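Local coordinates for phosphotransferase system, mannose/fructose/N-acetylgalactosamine-specific component IIB (Thermoanaerobacter tengcongensis, PDB 3LFJ), which probably passes a phosphoryl group from a phosphohistidine protein partner to an incoming sugar as the IIB component of a mannose-type phosphotransferase system, at residues A[22-31]-A[118-129]; A[33-43]-A[99-107]. One frame throughout, in Å; residues are numbered along the deposited sequence. Where two conformers were deposited one is given.

Contact 1 of 2, residues A[22-31]-A[118-129]; sequences WKIVFARIDD and LPITTLNIGGVA
Ile29 O takes two hydrogen bonds, from Gly126 N (2.7 Å) and Gly127 N (3.1 Å), because a beta bulge inserts Gly126 between the Ile29-Ile125 and Asp30-Gly127 pairs, turning both glycine amides to it. Gly126 N comes in nearly along the carbonyl direction, Gly127 N in its plane on a lone pair. Before the bulge Asn124 N gives to Ala27 O and Ile29 N to Asn124 O; beyond it Asp31 N binds Gly127 O. Asp31 turns its carboxylate to the continuing chain, OD2 accepting Ala129 N on the syn side (2.9 Å).

Glycine suits the bulge: with no side chain, Gly126 lets the guanidinium of Arg28 lie over its CA, 3.3 Å from NH2, and Gly127 leaves room beside the Asp30 carboxylate. Arg28 reaches there extended, CG anti to the backbone N (chi1 170°), and its NH1 forms a salt bridge with Asp30 OD2 (3.0 Å), which His35 also binds. The face carrying Ile29 is aliphatic: Ile29 CD1 rests 3.8 Å from Ile125 CD1 and against Leu123 CD1, and small Ala27 admits Ile120 CG2. These are neighbouring parallel strands of an open alpha/beta sheet, bulged at the C-terminal end where such folds commonly place sites.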
# COMPACT_ATOMS: atom_id res chain seq x y z
N TRP A 22 12.46 8.31 -6.21
CA TRP A 22 11.00 8.32 -6.14
C TRP A 22 10.50 9.40 -5.20
O TRP A 22 11.04 9.57 -4.11
CB TRP A 22 10.46 7.01 -5.57
CG TRP A 22 10.75 5.78 -6.34
CD1 TRP A 22 11.12 5.69 -7.65
CD2 TRP A 22 10.64 4.44 -5.86
NE1 TRP A 22 11.27 4.38 -8.01
CE2 TRP A 22 10.98 3.59 -6.93
CE3 TRP A 22 10.30 3.87 -4.62
CZ2 TRP A 22 10.99 2.19 -6.80
CZ3 TRP A 22 10.31 2.49 -4.50
CH2 TRP A 22 10.65 1.68 -5.58
N LYS A 23 9.44 10.09 -5.61
CA LYS A 23 8.62 10.86 -4.70
C LYS A 23 7.34 10.07 -4.42
O LYS A 23 6.56 9.79 -5.34
CB LYS A 23 8.23 12.19 -5.34
CG LYS A 23 7.43 13.10 -4.42
CD LYS A 23 6.96 14.33 -5.18
CE LYS A 23 6.17 15.27 -4.29
NZ LYS A 23 7.05 15.88 -3.25
N ILE A 24 7.13 9.72 -3.16
CA ILE A 24 6.02 8.84 -2.81
C ILE A 24 4.76 9.69 -2.64
O ILE A 24 4.66 10.46 -1.68
CB ILE A 24 6.33 8.10 -1.53
CG1 ILE A 24 7.62 7.30 -1.74
CG2 ILE A 24 5.16 7.17 -1.15
CD1 ILE A 24 8.35 7.03 -0.47
N VAL A 25 3.81 9.54 -3.56
CA VAL A 25 2.61 10.37 -3.50
C VAL A 25 1.47 9.72 -2.72
O VAL A 25 0.56 10.41 -2.27
CB VAL A 25 2.10 10.78 -4.90
CG1 VAL A 25 3.18 11.55 -5.64
CG2 VAL A 25 1.64 9.56 -5.72
N PHE A 26 1.54 8.40 -2.55
CA PHE A 26 0.51 7.66 -1.82
C PHE A 26 1.04 6.27 -1.56
O PHE A 26 1.97 5.83 -2.25
CB PHE A 26 -0.77 7.56 -2.66
CG PHE A 26 -2.02 7.40 -1.85
CD1 PHE A 26 -2.51 8.45 -1.08
CD2 PHE A 26 -2.72 6.20 -1.86
CE1 PHE A 26 -3.67 8.32 -0.35
CE2 PHE A 26 -3.89 6.06 -1.12
CZ PHE A 26 -4.36 7.13 -0.36
N ALA A 27 0.46 5.58 -0.59
CA ALA A 27 0.78 4.17 -0.35
C ALA A 27 -0.49 3.46 0.06
O ALA A 27 -1.28 3.98 0.85
CB ALA A 27 1.86 4.01 0.70
N ARG A 28 -0.69 2.27 -0.48
CA ARG A 28 -1.92 1.52 -0.25
C ARG A 28 -1.59 0.04 -0.06
O ARG A 28 -0.71 -0.51 -0.73
CB ARG A 28 -2.86 1.70 -1.45
CG ARG A 28 -4.08 0.77 -1.47
CD ARG A 28 -4.97 1.15 -2.64
NE ARG A 28 -6.06 0.21 -2.85
CZ ARG A 28 -7.26 0.31 -2.28
NH1 ARG A 28 -8.18 -0.60 -2.53
NH2 ARG A 28 -7.55 1.31 -1.43
N ILE A 29 -2.31 -0.59 0.87
CA ILE A 29 -2.23 -2.04 1.07
C ILE A 29 -3.51 -2.67 0.55
O ILE A 29 -4.62 -2.32 0.98
CB ILE A 29 -2.02 -2.39 2.56
CG1 ILE A 29 -0.62 -1.93 3.00
CG2 ILE A 29 -2.22 -3.92 2.78
CD1 ILE A 29 -0.37 -1.93 4.51
N ASP A 30 -3.38 -3.59 -0.39
CA ASP A 30 -4.54 -4.30 -0.93
C ASP A 30 -4.07 -5.66 -1.36
O ASP A 30 -3.22 -5.77 -2.26
CB ASP A 30 -5.16 -3.54 -2.11
CG ASP A 30 -6.48 -4.15 -2.61
OD1 ASP A 30 -6.70 -5.37 -2.46
OD2 ASP A 30 -7.29 -3.39 -3.18
N ASP A 31 -4.54 -6.71 -0.68
CA ASP A 31 -4.03 -8.05 -0.96
C ASP A 31 -4.42 -8.59 -2.33
O ASP A 31 -3.92 -9.64 -2.74
CB ASP A 31 -4.33 -9.06 0.16
CG ASP A 31 -5.80 -9.18 0.49
OD1 ASP A 31 -6.65 -8.55 -0.16
OD2 ASP A 31 -6.11 -9.96 1.42
N LEU A 118 12.31 3.74 3.94
CA LEU A 118 11.49 4.34 2.92
C LEU A 118 10.38 5.16 3.58
O LEU A 118 9.60 4.64 4.38
CB LEU A 118 10.97 3.28 1.94
CG LEU A 118 10.62 3.84 0.56
CD1 LEU A 118 10.81 2.83 -0.56
CD2 LEU A 118 9.19 4.34 0.60
N PRO A 119 10.32 6.46 3.26
CA PRO A 119 9.40 7.34 3.96
C PRO A 119 8.02 7.26 3.36
O PRO A 119 7.81 7.61 2.21
CB PRO A 119 10.00 8.73 3.75
CG PRO A 119 10.69 8.64 2.45
CD PRO A 119 11.13 7.19 2.26
N ILE A 120 7.10 6.75 4.16
CA ILE A 120 5.70 6.74 3.79
C ILE A 120 4.95 7.63 4.77
O ILE A 120 5.08 7.47 5.98
CB ILE A 120 5.15 5.32 3.82
CG1 ILE A 120 5.85 4.48 2.75
CG2 ILE A 120 3.65 5.33 3.60
CD1 ILE A 120 5.37 3.04 2.70
N THR A 121 4.19 8.58 4.23
CA THR A 121 3.52 9.58 5.05
C THR A 121 2.05 9.26 5.28
O THR A 121 1.49 9.60 6.32
CB THR A 121 3.66 11.01 4.47
OG1 THR A 121 3.26 11.04 3.09
CG2 THR A 121 5.09 11.50 4.59
N THR A 122 1.43 8.61 4.30
CA THR A 122 0.02 8.23 4.37
C THR A 122 -0.08 6.78 3.91
O THR A 122 0.48 6.41 2.87
CB THR A 122 -0.85 9.08 3.43
OG1 THR A 122 -0.80 10.45 3.86
CG2 THR A 122 -2.30 8.61 3.45
N LEU A 123 -0.81 5.98 4.68
CA LEU A 123 -0.97 4.57 4.37
C LEU A 123 -2.44 4.23 4.38
O LEU A 123 -3.09 4.25 5.44
CB LEU A 123 -0.21 3.73 5.38
CG LEU A 123 -0.28 2.21 5.15
CD1 LEU A 123 0.31 1.83 3.79
CD2 LEU A 123 0.44 1.49 6.25
N ASN A 124 -2.96 3.90 3.21
CA ASN A 124 -4.35 3.55 2.99
C ASN A 124 -4.52 2.03 3.03
O ASN A 124 -3.93 1.31 2.22
CB ASN A 124 -4.76 4.13 1.64
CG ASN A 124 -6.01 3.52 1.09
OD1 ASN A 124 -7.04 3.39 1.79
ND2 ASN A 124 -5.96 3.15 -0.17
N ILE A 125 -5.30 1.54 3.99
CA ILE A 125 -5.60 0.10 4.05
C ILE A 125 -6.83 -0.16 3.16
O ILE A 125 -7.96 0.20 3.51
CB ILE A 125 -5.88 -0.36 5.51
CG1 ILE A 125 -4.82 0.17 6.49
CG2 ILE A 125 -6.00 -1.88 5.55
CD1 ILE A 125 -3.35 -0.18 6.11
N GLY A 126 -6.60 -0.76 2.00
CA GLY A 126 -7.62 -0.93 0.99
C GLY A 126 -8.29 -2.29 0.92
O GLY A 126 -9.48 -2.39 0.60
N GLY A 127 -7.52 -3.34 1.19
CA GLY A 127 -8.05 -4.70 1.07
C GLY A 127 -7.25 -5.67 1.90
O GLY A 127 -6.04 -5.81 1.73
N VAL A 128 -7.92 -6.31 2.86
CA VAL A 128 -7.30 -7.35 3.66
C VAL A 128 -8.39 -8.40 3.89
O VAL A 128 -9.40 -8.11 4.53
CB VAL A 128 -6.77 -6.84 5.02
CG1 VAL A 128 -6.03 -7.97 5.73
CG2 VAL A 128 -5.83 -5.63 4.86
N ALA A 129 -8.21 -9.59 3.33
CA ALA A 129 -9.28 -10.59 3.35
C ALA A 129 -9.49 -11.15 4.76
O ALA A 129 -8.58 -11.23 5.57
CB ALA A 129 -8.98 -11.70 2.37
O HOH W 1 -10.40 -3.55 -1.78

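Contact 2 of 2, residues A[33-43]-A[99-107]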
# COMPACT_ATOMS: atom_id res chain seq x y z
N LEU A 33 -4.16 -6.34 -4.92
CA LEU A 33 -3.34 -5.45 -5.78
C LEU A 33 -4.13 -4.70 -6.85
O LEU A 33 -4.97 -3.88 -6.52
CB LEU A 33 -2.13 -6.21 -6.35
CG LEU A 33 -1.18 -6.71 -5.25
CD1 LEU A 33 -0.16 -7.72 -5.78
CD2 LEU A 33 -0.51 -5.56 -4.49
N ILE A 34 -3.83 -4.95 -8.13
CA ILE A 34 -4.56 -4.29 -9.20
C ILE A 34 -5.71 -5.19 -9.64
O ILE A 34 -5.50 -6.21 -10.28
CB ILE A 34 -3.63 -3.94 -10.36
CG1 ILE A 34 -2.45 -3.09 -9.88
CG2 ILE A 34 -4.42 -3.18 -11.43
CD1 ILE A 34 -1.53 -2.63 -11.01
N HIS A 35 -6.92 -4.80 -9.24
CA HIS A 35 -8.10 -5.61 -9.53
C HIS A 35 -9.30 -4.73 -9.86
O HIS A 35 -9.46 -3.64 -9.31
CB HIS A 35 -8.43 -6.50 -8.32
CG HIS A 35 -8.73 -5.73 -7.06
ND1 HIS A 35 -10.01 -5.42 -6.66
CD2 HIS A 35 -7.91 -5.18 -6.14
CE1 HIS A 35 -9.97 -4.74 -5.53
NE2 HIS A 35 -8.70 -4.58 -5.20
N GLY A 36 -10.15 -5.22 -10.76
CA GLY A 36 -11.32 -4.45 -11.18
C GLY A 36 -10.95 -3.04 -11.62
O GLY A 36 -9.94 -2.83 -12.29
N GLN A 37 -11.77 -2.07 -11.22
CA GLN A 37 -11.53 -0.68 -11.58
C GLN A 37 -10.91 0.11 -10.44
O GLN A 37 -10.74 1.32 -10.52
CB GLN A 37 -12.84 -0.01 -11.99
CG GLN A 37 -13.44 -0.55 -13.27
CD GLN A 37 -12.50 -0.41 -14.44
OE1 GLN A 37 -12.11 -1.40 -15.06
NE2 GLN A 37 -12.11 0.83 -14.74
N VAL A 38 -10.58 -0.58 -9.35
CA VAL A 38 -10.16 0.10 -8.13
C VAL A 38 -8.97 1.05 -8.34
O VAL A 38 -9.01 2.21 -7.93
CB VAL A 38 -9.86 -0.93 -7.03
CG1 VAL A 38 -9.20 -0.29 -5.83
CG2 VAL A 38 -11.15 -1.64 -6.62
N MET A 39 -7.92 0.56 -8.98
CA MET A 39 -6.75 1.40 -9.16
C MET A 39 -6.96 2.47 -10.22
O MET A 39 -6.29 3.50 -10.20
CB MET A 39 -5.50 0.57 -9.46
CG MET A 39 -4.92 -0.11 -8.22
SD MET A 39 -4.53 1.02 -6.88
CE MET A 39 -3.25 1.98 -7.67
N THR A 40 -7.88 2.23 -11.14
CA THR A 40 -8.21 3.25 -12.13
C THR A 40 -8.81 4.45 -11.39
O THR A 40 -8.46 5.60 -11.66
CB THR A 40 -9.15 2.69 -13.20
OG1 THR A 40 -8.47 1.63 -13.90
CG2 THR A 40 -9.54 3.78 -14.19
N ARG A 41 -9.68 4.16 -10.42
CA ARG A 41 -10.24 5.21 -9.58
C ARG A 41 -9.16 5.94 -8.77
O ARG A 41 -9.09 7.16 -8.77
CB ARG A 41 -11.33 4.66 -8.65
CG ARG A 41 -12.46 3.96 -9.39
CD ARG A 41 -13.61 3.66 -8.43
NE ARG A 41 -14.67 2.91 -9.09
CZ ARG A 41 -15.65 3.47 -9.78
NH1 ARG A 41 -15.71 4.79 -9.91
NH2 ARG A 41 -16.57 2.71 -10.36
N TRP A 42 -8.30 5.19 -8.09
CA TRP A 42 -7.26 5.80 -7.28
C TRP A 42 -6.30 6.67 -8.08
O TRP A 42 -5.93 7.75 -7.63
CB TRP A 42 -6.48 4.73 -6.49
CG TRP A 42 -7.23 4.28 -5.27
CD1 TRP A 42 -7.90 3.09 -5.11
CD2 TRP A 42 -7.41 5.02 -4.05
NE1 TRP A 42 -8.48 3.06 -3.86
CE2 TRP A 42 -8.20 4.22 -3.20
CE3 TRP A 42 -6.98 6.27 -3.61
CZ2 TRP A 42 -8.58 4.65 -1.92
CZ3 TRP A 42 -7.35 6.70 -2.33
CH2 TRP A 42 -8.15 5.88 -1.50
N MET A 43 -5.91 6.21 -9.27
CA MET A 43 -4.88 6.93 -10.01
C MET A 43 -5.37 8.24 -10.59
O MET A 43 -4.57 9.11 -10.91
CB MET A 43 -4.27 6.05 -11.10
CG MET A 43 -3.41 4.90 -10.53
SD MET A 43 -2.22 5.36 -9.24
CE MET A 43 -0.97 6.21 -10.19
N LYS A 99 7.22 10.42 -9.66
CA LYS A 99 6.10 10.29 -8.73
C LYS A 99 5.58 8.86 -8.72
O LYS A 99 5.29 8.30 -9.78
CB LYS A 99 4.97 11.28 -9.06
CG LYS A 99 5.33 12.74 -8.71
CD LYS A 99 4.22 13.69 -9.12
CE LYS A 99 4.73 15.13 -9.17
NZ LYS A 99 5.26 15.56 -7.86
N VAL A 100 5.52 8.26 -7.54
CA VAL A 100 5.07 6.87 -7.42
C VAL A 100 3.96 6.66 -6.38
O VAL A 100 3.96 7.24 -5.29
CB VAL A 100 6.24 5.89 -7.10
CG1 VAL A 100 7.33 5.99 -8.17
CG2 VAL A 100 6.81 6.14 -5.72
N PHE A 101 3.00 5.81 -6.77
CA PHE A 101 1.91 5.38 -5.89
C PHE A 101 2.33 3.97 -5.48
O PHE A 101 2.38 3.07 -6.32
CB PHE A 101 0.62 5.39 -6.71
CG PHE A 101 -0.63 5.01 -5.95
CD1 PHE A 101 -1.68 5.93 -5.80
CD2 PHE A 101 -0.80 3.72 -5.45
CE1 PHE A 101 -2.85 5.58 -5.14
CE2 PHE A 101 -1.96 3.38 -4.77
CZ PHE A 101 -3.00 4.31 -4.62
N LEU A 102 2.68 3.79 -4.21
CA LEU A 102 3.13 2.47 -3.73
C LEU A 102 1.94 1.57 -3.43
O LEU A 102 0.98 1.99 -2.78
CB LEU A 102 3.97 2.60 -2.47
CG LEU A 102 5.26 3.41 -2.59
CD1 LEU A 102 5.98 3.42 -1.26
CD2 LEU A 102 6.14 2.82 -3.67
N LEU A 103 2.01 0.34 -3.91
CA LEU A 103 0.98 -0.64 -3.67
C LEU A 103 1.62 -1.88 -3.04
O LEU A 103 2.54 -2.46 -3.61
CB LEU A 103 0.29 -0.96 -4.99
CG LEU A 103 -0.91 -1.90 -4.94
CD1 LEU A 103 -1.94 -1.36 -3.96
CD2 LEU A 103 -1.51 -2.00 -6.35
N PHE A 104 1.15 -2.26 -1.86
CA PHE A 104 1.63 -3.47 -1.16
C PHE A 104 0.53 -4.48 -1.09
O PHE A 104 -0.64 -4.13 -1.01
CB PHE A 104 2.05 -3.14 0.29
CG PHE A 104 3.11 -2.12 0.40
CD1 PHE A 104 4.44 -2.50 0.38
CD2 PHE A 104 2.80 -0.76 0.51
CE1 PHE A 104 5.46 -1.55 0.48
CE2 PHE A 104 3.81 0.20 0.60
CZ PHE A 104 5.14 -0.20 0.59
N LYS A 105 0.89 -5.76 -1.08
CA LYS A 105 -0.08 -6.81 -0.86
C LYS A 105 -0.46 -6.95 0.63
O LYS A 105 -1.57 -7.37 0.95
CB LYS A 105 0.51 -8.13 -1.37
CG LYS A 105 -0.47 -9.26 -1.52
CD LYS A 105 0.29 -10.48 -2.06
CE LYS A 105 -0.64 -11.65 -2.30
NZ LYS A 105 0.18 -12.82 -2.80
N ASN A 106 0.46 -6.62 1.53
CA ASN A 106 0.23 -6.87 2.94
C ASN A 106 0.98 -5.90 3.84
O ASN A 106 1.93 -5.24 3.41
CB ASN A 106 0.60 -8.34 3.28
CG ASN A 106 1.94 -8.74 2.72
OD1 ASN A 106 2.96 -8.12 3.02
ND2 ASN A 106 1.97 -9.80 1.91
N ILE A 107 0.54 -5.85 5.10
CA ILE A 107 1.14 -4.97 6.10
C ILE A 107 2.61 -5.29 6.36
O ILE A 107 3.43 -4.38 6.45
CB ILE A 107 0.32 -5.00 7.42
CG1 ILE A 107 -1.04 -4.35 7.20
CG2 ILE A 107 1.09 -4.28 8.53
CD1 ILE A 107 -2.07 -4.73 8.25
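Met39 and Met43, one helical turn apart, bring their thioethers to the same side of the Phe101 ring. Met39 supplies a CH-pi contact: its CE methyl sits over the ring face, 3.9 Å from the centroid and 27° off the normal, displaced toward CE2. Its SD stands farther off and oblique. In Met43 the sulfur itself makes the Met-aromatic contact, SD lying 3.5 Å from Phe101 CD1 at an oblique position, while its CE reaches back to the CB of Phe101. Both chains bend at chi2 and chi3 to do this; methionine suits the place because its flexible, polarisable thioether can mould itself to a flat ring. Trp42 adds its CB, 4.0 Å from Phe101 CE1, while its indole leads away to bond Met166 O through NE1. Phe101 meets them by holding CG anti to its backbone N (chi1 -178°), which sends the ring out from the strand toward the helix. Phe26 packs on the other side of that ring.

Aliphatic packing follows farther along the strand, where Leu103 receives the loop: Leu33 CD2 lies 3.7 Å from Leu103 CG, and Ile34 CG1 crosses to Leu103 CD2 at 3.8 Å. The same Leu33 methyl also lies against the backbone where the strand ends, at Phe104 C and Lys105 N.

No hydrogen bond joins the two segments. The helix axis lies 11.4 Å from the strand and runs at 146° to it, the layered, roughly antiparallel helix-on-sheet packing of an alpha/beta fold; the loop leading into this helix carries the phosphorylated histidine in IIB relatives of this family.

Both contacts are buried and use one sheet, in which strands 22-30 and 98-104 are neighbours, joined for instance by a probable hydrogen bond from Phe104 N to Arg28 O (2.8 Å). Contact 1, nearer the middle of the chain, lies within the sheet and is held chiefly by backbone bonds, with charged groups gathered at its C-terminal end. Contact 2 lies between sheet and helix, where side-chain packing does the joining, without a hydrogen bond, through sulfur, aromatic and aliphatic surfaces. The chain passes directly from strand 22-30 into the loop and helix of contact 2, and a probable hydrogen bond from Asp30 OD2 to His35 NE2 (2.7 Å) ties the strand's end to that loop.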